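Local coordinates for protein acyl-coenzyme A oxidase (Caenorhabditis elegans, PDB 5K3J) that catalyses the FAD-dependent desaturation of ascaroside-CoA pheromone precursors, opening the peroxisomal beta-oxidation that shortens their side chains, at residues 95-98 / 99-103; 484-487 / 488-492; 400-403 / 404-407; 499-502 / 503-507. All coordinates share one frame; numbering follows the deposited sequence.

All four contacts are local, each within one continuous run of chain that is mostly helix. Contacts 2 and 4 share helix 481-507, their centres about 22 Å apart and nearest atoms about 8 Å. Contact 3 sits in the interior at the dimer interface and holds ATP directly through Gln402; contact 2 lies near an ATP site, the side chain of Met490 packing on the ATP-binding Tyr573 and lying about 9 Å from a bound ATP. Contact 1, on helix 93-103, belongs to the substrate side: the side chain of Leu97 is about 6 Å from a bound ascaroside-CoA. The centres of contacts 1 and 3 are about 25 Å apart, those of contacts 1 and 4 about 49 Å.

Contact 1. Residues 95-98 / 99-103; sequences ESLH and LHREV
Arg101 runs back along helix 93-103 across Leu97. Its CB and CG both rest on Leu97 O, the CG at 3.1 Å, and CD follows the same oxygen at 3.6 Å. CG stands beside the backbone N (chi1 -79°), and the chain then stays extended to NE, carrying the guanidinium over the isobutyl group: Leu97 CB lies beneath one face, and Leu97 CD1 is 3.8 Å from Arg101 NH2. Beyond Leu97, the arginine packs on Gln295, Glu299 and Leu302 of helix 287-315.

On another side of the helix, His100 ND1 donates to Ser96 O at 2.6 Å, with the oxygen only 4° out of the ring plane. His100 N reaches the same oxygen at 3.0 Å from the opposite face of the carbonyl plane, so one acceptor holds both the backbone and the ring. Ser96 OG lies alongside, 3.3 Å from His100 CE1. A leucine in place of His100 would probably leave Ser96 O with just the backbone donor of this pair, the ring's N-H bond being lost.

His98 and Glu102 extend side by side, their planes 65° apart. They make no direct hydrogen bond; Thr46 OG1 links them, bonded to His98 NE2 and to Glu102 OE2, and Ser611 OG also bonds the glutamate.

These are i to i+4 pairings of an alpha helix; Arg101, laid over Leu97, packs against Glu299, the residue important for binding asc-omega-C5-CoA and hence for substrate specificity.

Contact 2. Residues 484-487 / 488-492; sequences VKMF and ENMAR
Met490 lays its terminal methyl over the Phe487 ring, and this is the closely packed side of the contact. The CE carbon is 3.6 Å from the ring centroid and 15° off the ring normal, a CH-pi contact. Met490 SD stands farther off above the same face, 5.2 Å from the centroid. The bend at the end of the methionine chain (chi3 -74°) turns CE onto the ring; the same methyl also lies 4.2 Å from Met486 CG. Leu533 and Ile536 of helix 520-543 and Leu567 of helix 549-569 pack around Phe487, so the pair is embedded between helices. In the backbone of this turn, Glu488 N bonds to Val484 O at 2.7 Å.

The other side is looser and charged. Lys485 and Glu488 run alongside each other, but Lys485 NZ stays 3.6 Å from Glu488 OE2, a long salt bridge on the solvent side. A second long bridge, Arg492 NH2 to Glu488 OE1, extends the network to the buried Arg492, whose NH2 also donates to Tyr467 O.

The aromatic half is a Met-aromatic contact between residues three apart in helix 481-507 of the C-terminal helical region; Met490 also packs on Tyr573, a residue of the ATP site.

Contact 3. Residues 400-403 / 404-407; sequences IEQA and RMAC. With ATP (adenosine-5'-triphosphate), chain H.
Charge pairing leads here: Arg404 grips the carboxylate of Glu401 side-on, one nitrogen to each oxygen. Arg404 NE donates to Glu401 OE2 at 2.8 Å in a nearly straight bond (172°), on the syn side but tilted out of the carboxylate plane. Arg404 NH2 meets Glu401 OE1 at 2.6 Å from above that plane, and the two flat groups are turned 34° against each other. Bends in both chains, at chi2 of Glu401 and at chi3 of Arg404, fold the groups together beside the helix. Glu401 OE1 has another partner, Tyr422 OH of the second subunit, so this buried ion pair reaches across the dimer interface.

The backbone bonds are helical: Arg404 N to Ile400 O, Met405 N to Glu401 O (3.0 Å) and a weak one from Ala406 N to Gln402 O.

Van der Waals packing comes from Met405, whose CE, turned back by the bend at chi3, sits 3.4 Å from Glu401 O and 3.6 Å from Gln402 NE2. Met405 and Ala406 also touch FAD.

Hydrogen bonds to the nucleotide belong to Gln402. Its amide spans sugar and base: OE1 accepts from ATP O2' at 2.7 Å, while NE2 donates to ATP N3 at 3.0 Å (168°). Arg341 NE donates to the same OE1, which should help to fix the amide's orientation. ATP is also hydrogen-bonded by His340 of this subunit and by Arg525, Arg528 and Tyr573 of the second subunit. The end of helix 379-405 thus serves an ATP site shared between the two subunits, with FAD next to it.

Contact 4. Residues 499-502 / 503-507; sequences TEKF and LKLME
Leu503, whose N bonds to Thr499 O at 2.8 Å, offers its own carbonyl oxygen to two donors, Met506 N at 2.9 Å and Glu507 N at 3.0 Å. Around this backbone, helix 481-507 carries an i to i+4 Met-aromatic pair, Phe502 with Met506, facing helix 512-518.

The two side chains cross at a slant, and sulfur meets the outer part of the ring: Met506 SD is 3.6 Å from Phe502 CZ and 4.2 Å from the ring centroid, 38° off its normal. Phe502 CG lies beside the carbonyl carbon (chi1 159°), which brings the ring toward the next turn, where the sulfur reaches CZ and CE1. Trp516 meets the ring edge-to-face, and Ala515 packs against both Phe502 and Met506. Replacing Phe502 by an alanine would probably open a gap between the two helices, depriving Met506 SD of its aromatic neighbour and Trp516 of its ring partner.

On a further face, Lys501 packs on Tyr591 of the second subunit. On another side Thr499 and Leu503 extend side by side, Thr499 also packing on Val447 and Val450 of helix 435-450, and its OG1 is hydrogen-bonded to Ala495 O. Between these two the methyls come together, Thr499 CG2 lying 4.0 Å from Leu503 CD1.

Contact 1. Residues 95-98 / 99-103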
# COMPACT_ATOMS: atom_id res chain seq x y z
N GLU A 95 6.92 18.57 -22.41
CA GLU A 95 8.36 18.35 -22.39
C GLU A 95 8.95 18.55 -21.00
O GLU A 95 9.84 17.80 -20.59
CB GLU A 95 9.06 19.28 -23.39
CG GLU A 95 8.86 18.88 -24.84
CD GLU A 95 9.77 19.65 -25.78
OE1 GLU A 95 10.54 20.50 -25.30
OE2 GLU A 95 9.72 19.41 -27.01
N SER A 96 8.46 19.55 -20.28
CA SER A 96 9.00 19.86 -18.96
C SER A 96 8.72 18.73 -17.97
O SER A 96 9.55 18.43 -17.11
CB SER A 96 8.43 21.18 -18.43
OG SER A 96 9.23 21.70 -17.39
N LEU A 97 7.55 18.12 -18.11
CA LEU A 97 7.18 16.98 -17.29
C LEU A 97 8.07 15.78 -17.56
O LEU A 97 8.45 15.07 -16.63
CB LEU A 97 5.71 16.61 -17.51
CG LEU A 97 4.68 17.51 -16.84
CD1 LEU A 97 3.29 16.88 -16.90
CD2 LEU A 97 5.07 17.86 -15.41
N HIS A 98 8.40 15.54 -18.82
CA HIS A 98 9.29 14.43 -19.16
C HIS A 98 10.68 14.68 -18.58
O HIS A 98 11.29 13.78 -18.00
CB HIS A 98 9.40 14.24 -20.67
CG HIS A 98 10.47 13.27 -21.07
ND1 HIS A 98 10.29 11.90 -21.05
CD2 HIS A 98 11.75 13.47 -21.47
CE1 HIS A 98 11.40 11.30 -21.44
NE2 HIS A 98 12.30 12.23 -21.70
N LEU A 99 11.16 15.91 -18.73
CA LEU A 99 12.50 16.26 -18.26
C LEU A 99 12.64 16.12 -16.75
O LEU A 99 13.65 15.63 -16.25
CB LEU A 99 12.84 17.69 -18.69
CG LEU A 99 14.25 18.15 -18.32
CD1 LEU A 99 15.27 17.25 -18.98
CD2 LEU A 99 14.47 19.60 -18.72
N HIS A 100 11.61 16.55 -16.01
CA HIS A 100 11.67 16.52 -14.56
C HIS A 100 11.37 15.12 -14.01
O HIS A 100 12.01 14.69 -13.05
CB HIS A 100 10.70 17.55 -13.97
CG HIS A 100 11.16 18.96 -14.13
ND1 HIS A 100 10.97 19.68 -15.29
CD2 HIS A 100 11.83 19.78 -13.28
CE1 HIS A 100 11.49 20.89 -15.14
NE2 HIS A 100 12.02 20.97 -13.93
N ARG A 101 10.41 14.42 -14.61
CA ARG A 101 10.10 13.06 -14.19
C ARG A 101 11.31 12.15 -14.37
O ARG A 101 11.48 11.19 -13.63
CB ARG A 101 8.91 12.49 -14.96
CG ARG A 101 7.53 12.95 -14.49
CD ARG A 101 6.45 12.34 -15.37
NE ARG A 101 5.10 12.81 -15.04
CZ ARG A 101 4.12 12.88 -15.92
NH1 ARG A 101 4.33 12.54 -17.18
NH2 ARG A 101 2.91 13.32 -15.55
N GLU A 102 12.13 12.46 -15.37
CA GLU A 102 13.32 11.66 -15.63
C GLU A 102 14.52 12.12 -14.81
O GLU A 102 15.07 11.34 -14.04
CB GLU A 102 13.69 11.68 -17.11
CG GLU A 102 15.02 11.00 -17.40
CD GLU A 102 15.26 10.77 -18.88
OE1 GLU A 102 16.21 11.36 -19.43
OE2 GLU A 102 14.50 10.00 -19.49
N VAL A 103 14.92 13.37 -14.98
CA VAL A 103 16.10 13.90 -14.30
C VAL A 103 15.88 13.97 -12.79
O VAL A 103 16.62 13.36 -12.02
CB VAL A 103 16.49 15.29 -14.81
CG1 VAL A 103 17.68 15.82 -14.04
CG2 VAL A 103 16.80 15.23 -16.29

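Contact 2. Residues 484-487 / 488-492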
# COMPACT_ATOMS: atom_id res chain seq x y z
N VAL A 484 -19.90 -2.10 -23.41
CA VAL A 484 -20.16 -0.71 -23.06
C VAL A 484 -21.63 -0.55 -22.71
O VAL A 484 -21.98 0.14 -21.75
CB VAL A 484 -19.78 0.24 -24.21
CG1 VAL A 484 -20.32 1.64 -23.97
CG2 VAL A 484 -18.28 0.26 -24.40
N LYS A 485 -22.48 -1.21 -23.48
CA LYS A 485 -23.92 -1.25 -23.21
C LYS A 485 -24.20 -1.90 -21.86
O LYS A 485 -25.13 -1.50 -21.16
CB LYS A 485 -24.64 -2.02 -24.32
CG LYS A 485 -25.60 -1.18 -25.16
CD LYS A 485 -24.85 -0.21 -26.06
CE LYS A 485 -25.32 1.22 -25.84
NZ LYS A 485 -25.02 2.11 -26.99
N MET A 486 -23.40 -2.90 -21.50
CA MET A 486 -23.54 -3.55 -20.20
C MET A 486 -23.06 -2.62 -19.09
O MET A 486 -23.61 -2.62 -17.99
CB MET A 486 -22.76 -4.86 -20.17
CG MET A 486 -22.79 -5.57 -18.82
SD MET A 486 -24.46 -6.03 -18.30
CE MET A 486 -24.94 -7.11 -19.64
N PHE A 487 -22.04 -1.82 -19.38
CA PHE A 487 -21.51 -0.86 -18.42
C PHE A 487 -22.37 0.40 -18.36
O PHE A 487 -22.28 1.17 -17.41
CB PHE A 487 -20.07 -0.49 -18.75
CG PHE A 487 -19.05 -1.25 -17.95
CD1 PHE A 487 -18.70 -0.82 -16.67
CD2 PHE A 487 -18.46 -2.38 -18.46
CE1 PHE A 487 -17.77 -1.52 -15.93
CE2 PHE A 487 -17.52 -3.08 -17.72
CZ PHE A 487 -17.18 -2.65 -16.46
N GLU A 488 -23.20 0.60 -19.38
CA GLU A 488 -24.20 1.66 -19.34
C GLU A 488 -25.27 1.27 -18.34
O GLU A 488 -25.72 2.10 -17.54
CB GLU A 488 -24.82 1.89 -20.71
CG GLU A 488 -23.94 2.66 -21.66
CD GLU A 488 -24.66 2.98 -22.95
OE1 GLU A 488 -25.84 2.58 -23.06
OE2 GLU A 488 -24.06 3.62 -23.84
N ASN A 489 -25.66 0.00 -18.38
CA ASN A 489 -26.41 -0.60 -17.28
C ASN A 489 -25.47 -0.70 -16.08
O ASN A 489 -24.37 -0.13 -16.11
CB ASN A 489 -26.96 -1.97 -17.68
CG ASN A 489 -27.67 -1.95 -19.03
OD1 ASN A 489 -28.79 -1.46 -19.15
ND2 ASN A 489 -27.00 -2.48 -20.04
N MET A 490 -25.87 -1.41 -15.03
CA MET A 490 -25.14 -1.40 -13.76
C MET A 490 -25.01 0.02 -13.22
O MET A 490 -25.54 0.35 -12.17
CB MET A 490 -23.73 -2.01 -13.90
CG MET A 490 -23.68 -3.43 -14.42
SD MET A 490 -21.98 -4.04 -14.35
CE MET A 490 -21.22 -3.16 -15.71
N ALA A 491 -24.27 0.85 -13.96
CA ALA A 491 -24.14 2.27 -13.68
C ALA A 491 -25.50 2.94 -13.54
O ALA A 491 -25.87 3.38 -12.45
CB ALA A 491 -23.33 2.96 -14.78
N ARG A 492 -26.24 3.00 -14.64
CA ARG A 492 -27.60 3.54 -14.66
C ARG A 492 -28.46 2.89 -13.58
O ARG A 492 -29.21 3.57 -12.89
CB ARG A 492 -28.24 3.31 -16.03
CG ARG A 492 -29.72 3.67 -16.10
CD ARG A 492 -30.36 3.15 -17.38
NE ARG A 492 -29.62 3.53 -18.58
CZ ARG A 492 -28.92 2.68 -19.32
NH1 ARG A 492 -28.85 1.39 -18.99
NH2 ARG A 492 -28.27 3.11 -20.40

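Contact 3. Residues 400-403 / 404-407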
# COMPACT_ATOMS: atom_id res chain seq x y z
N ILE A 400 -0.12 -1.26 -8.44
CA ILE A 400 1.31 -1.07 -8.18
C ILE A 400 1.84 -2.03 -7.11
O ILE A 400 2.95 -2.54 -7.23
CB ILE A 400 1.60 0.40 -7.80
CG1 ILE A 400 1.56 1.27 -9.06
CG2 ILE A 400 2.96 0.55 -7.12
CD1 ILE A 400 1.58 2.75 -8.79
N GLU A 401 1.04 -2.29 -6.08
CA GLU A 401 1.39 -3.30 -5.08
C GLU A 401 1.51 -4.68 -5.72
O GLU A 401 2.42 -5.44 -5.41
CB GLU A 401 0.37 -3.34 -3.94
CG GLU A 401 0.65 -2.36 -2.81
CD GLU A 401 2.03 -2.55 -2.20
OE1 GLU A 401 2.12 -3.01 -1.04
OE2 GLU A 401 3.03 -2.23 -2.89
N GLN A 402 0.56 -4.99 -6.61
CA GLN A 402 0.56 -6.26 -7.34
C GLN A 402 1.84 -6.37 -8.16
O GLN A 402 2.42 -7.44 -8.29
CB GLN A 402 -0.68 -6.36 -8.25
CG GLN A 402 -1.96 -6.67 -7.50
CD GLN A 402 -1.92 -8.03 -6.85
OE1 GLN A 402 -1.29 -8.96 -7.37
NE2 GLN A 402 -2.57 -8.17 -5.70
N ALA A 403 2.27 -5.24 -8.70
CA ALA A 403 3.49 -5.18 -9.50
C ALA A 403 4.72 -5.51 -8.65
O ALA A 403 5.63 -6.19 -9.11
CB ALA A 403 3.64 -3.82 -10.15
N ARG A 404 4.73 -5.01 -7.42
CA ARG A 404 5.84 -5.23 -6.50
C ARG A 404 5.92 -6.68 -6.04
O ARG A 404 6.96 -7.32 -6.16
CB ARG A 404 5.72 -4.31 -5.28
CG ARG A 404 6.76 -4.58 -4.21
CD ARG A 404 6.53 -3.74 -2.96
NE ARG A 404 5.20 -3.96 -2.39
CZ ARG A 404 4.90 -4.94 -1.54
NH1 ARG A 404 5.84 -5.81 -1.16
NH2 ARG A 404 3.67 -5.07 -1.07
N MET A 405 4.82 -7.18 -5.49
CA MET A 405 4.76 -8.56 -5.01
C MET A 405 5.03 -9.58 -6.11
O MET A 405 5.42 -10.71 -5.85
CB MET A 405 3.40 -8.84 -4.36
CG MET A 405 3.12 -8.04 -3.10
SD MET A 405 1.47 -8.33 -2.44
CE MET A 405 0.46 -7.68 -3.77
N ALA A 406 4.82 -9.16 -7.36
CA ALA A 406 5.08 -10.00 -8.52
C ALA A 406 6.56 -10.34 -8.65
O ALA A 406 6.93 -11.37 -9.21
CB ALA A 406 4.59 -9.32 -9.78
N CYS A 407 7.41 -9.45 -8.12
CA CYS A 407 8.85 -9.67 -8.10
C CYS A 407 9.23 -10.57 -6.93
O CYS A 407 10.40 -10.91 -6.76
CB CYS A 407 9.59 -8.33 -8.00
SG CYS A 407 9.19 -7.18 -9.33
PG ATP H . -12.26 -12.65 -5.87
O1G ATP H . -13.71 -12.28 -6.07
O2G ATP H . -11.81 -13.86 -6.66
O3G ATP H . -11.79 -12.63 -4.43
PB ATP H . -11.73 -11.06 -8.10
O1B ATP H . -11.85 -9.55 -8.18
O2B ATP H . -12.86 -11.92 -8.61
O3B ATP H . -11.44 -11.46 -6.57
PA ATP H . -9.01 -11.93 -8.20
O1A ATP H . -9.25 -12.74 -6.95
O2A ATP H . -8.12 -12.51 -9.27
O3A ATP H . -10.39 -11.46 -8.90
O5' ATP H . -8.38 -10.52 -7.76
C5' ATP H . -7.70 -9.71 -8.72
C4' ATP H . -6.38 -9.26 -8.15
O4' ATP H . -6.35 -9.47 -6.73
C3' ATP H . -5.24 -10.07 -8.74
O3' ATP H . -4.24 -9.19 -9.26
C2' ATP H . -4.65 -10.85 -7.59
O2' ATP H . -3.23 -10.86 -7.67
C1' ATP H . -5.11 -10.07 -6.36
N9 ATP H . -5.23 -10.94 -5.16
C8 ATP H . -6.33 -11.61 -4.74
N7 ATP H . -6.08 -12.29 -3.59
C5 ATP H . -4.80 -12.05 -3.25
C6 ATP H . -3.89 -12.45 -2.15
N6 ATP H . -4.31 -13.27 -1.15
N1 ATP H . -2.63 -11.98 -2.16
C2 ATP H . -2.20 -11.17 -3.15
N3 ATP H . -2.96 -10.76 -4.17
C4 ATP H . -4.25 -11.16 -4.28

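Contact 4. Residues 499-502 / 503-507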
# COMPACT_ATOMS: atom_id res chain seq x y z
N THR A 499 -30.08 6.94 -5.83
CA THR A 499 -30.78 8.21 -5.77
C THR A 499 -32.14 8.06 -5.09
O THR A 499 -32.50 8.86 -4.22
CB THR A 499 -30.98 8.81 -7.18
OG1 THR A 499 -29.71 9.18 -7.73
CG2 THR A 499 -31.87 10.05 -7.12
N GLU A 500 -32.89 7.03 -5.47
CA GLU A 500 -34.23 6.81 -4.94
C GLU A 500 -34.22 6.41 -3.47
O GLU A 500 -35.18 6.65 -2.75
CB GLU A 500 -34.96 5.74 -5.77
CG GLU A 500 -36.47 5.81 -5.67
CD GLU A 500 -37.13 5.90 -7.03
OE1 GLU A 500 -36.44 5.67 -8.05
OE2 GLU A 500 -38.34 6.22 -7.09
N LYS A 501 -33.12 5.78 -3.04
CA LYS A 501 -32.97 5.44 -1.63
C LYS A 501 -32.75 6.72 -0.83
O LYS A 501 -33.35 6.91 0.23
CB LYS A 501 -31.81 4.47 -1.41
CG LYS A 501 -31.47 4.22 0.05
CD LYS A 501 -30.46 3.09 0.21
CE LYS A 501 -29.96 2.99 1.64
NZ LYS A 501 -29.02 1.85 1.84
N PHE A 502 -31.88 7.59 -1.35
CA PHE A 502 -31.68 8.89 -0.74
C PHE A 502 -32.98 9.70 -0.77
O PHE A 502 -33.30 10.39 0.20
CB PHE A 502 -30.54 9.64 -1.45
CG PHE A 502 -30.56 11.13 -1.25
CD1 PHE A 502 -30.48 11.69 0.02
CD2 PHE A 502 -30.64 11.98 -2.34
CE1 PHE A 502 -30.49 13.06 0.19
CE2 PHE A 502 -30.64 13.34 -2.18
CZ PHE A 502 -30.57 13.89 -0.91
N LEU A 503 -33.73 9.59 -1.86
CA LEU A 503 -35.03 10.26 -1.97
C LEU A 503 -36.04 9.73 -0.96
O LEU A 503 -36.73 10.51 -0.30
CB LEU A 503 -35.59 10.10 -3.39
CG LEU A 503 -34.89 10.91 -4.49
CD1 LEU A 503 -35.58 10.72 -5.83
CD2 LEU A 503 -34.82 12.38 -4.11
N LYS A 504 -36.12 8.40 -0.84
CA LYS A 504 -37.06 7.76 0.09
C LYS A 504 -36.82 8.20 1.53
O LYS A 504 -37.77 8.33 2.31
CB LYS A 504 -36.94 6.24 -0.01
CG LYS A 504 -38.10 5.56 -0.72
CD LYS A 504 -37.95 4.05 -0.67
CE LYS A 504 -39.27 3.35 -0.98
NZ LYS A 504 -39.84 3.77 -2.28
N LEU A 505 -35.56 8.43 1.87
CA LEU A 505 -35.19 8.86 3.22
C LEU A 505 -35.63 10.30 3.48
O LEU A 505 -35.70 10.73 4.63
CB LEU A 505 -33.68 8.72 3.43
CG LEU A 505 -33.16 7.28 3.56
CD1 LEU A 505 -31.71 7.19 3.14
CD2 LEU A 505 -33.33 6.78 5.00
N MET A 506 -35.93 11.05 2.43
CA MET A 506 -36.44 12.41 2.59
C MET A 506 -37.97 12.40 2.60
O MET A 506 -38.60 13.27 3.20
CB MET A 506 -35.91 13.32 1.49
CG MET A 506 -34.40 13.39 1.43
SD MET A 506 -33.80 14.70 0.34
CE MET A 506 -34.31 16.15 1.26
N GLU A 507 -38.55 11.41 1.94
CA GLU A 507 -39.98 11.16 2.04
C GLU A 507 -40.26 10.49 3.39
O GLU A 507 -41.40 10.38 3.83
CB GLU A 507 -40.47 10.32 0.87
CG GLU A 507 -40.39 11.05 -0.47
CD GLU A 507 -40.25 10.12 -1.65
OE1 GLU A 507 -40.69 8.95 -1.55
OE2 GLU A 507 -39.70 10.55 -2.69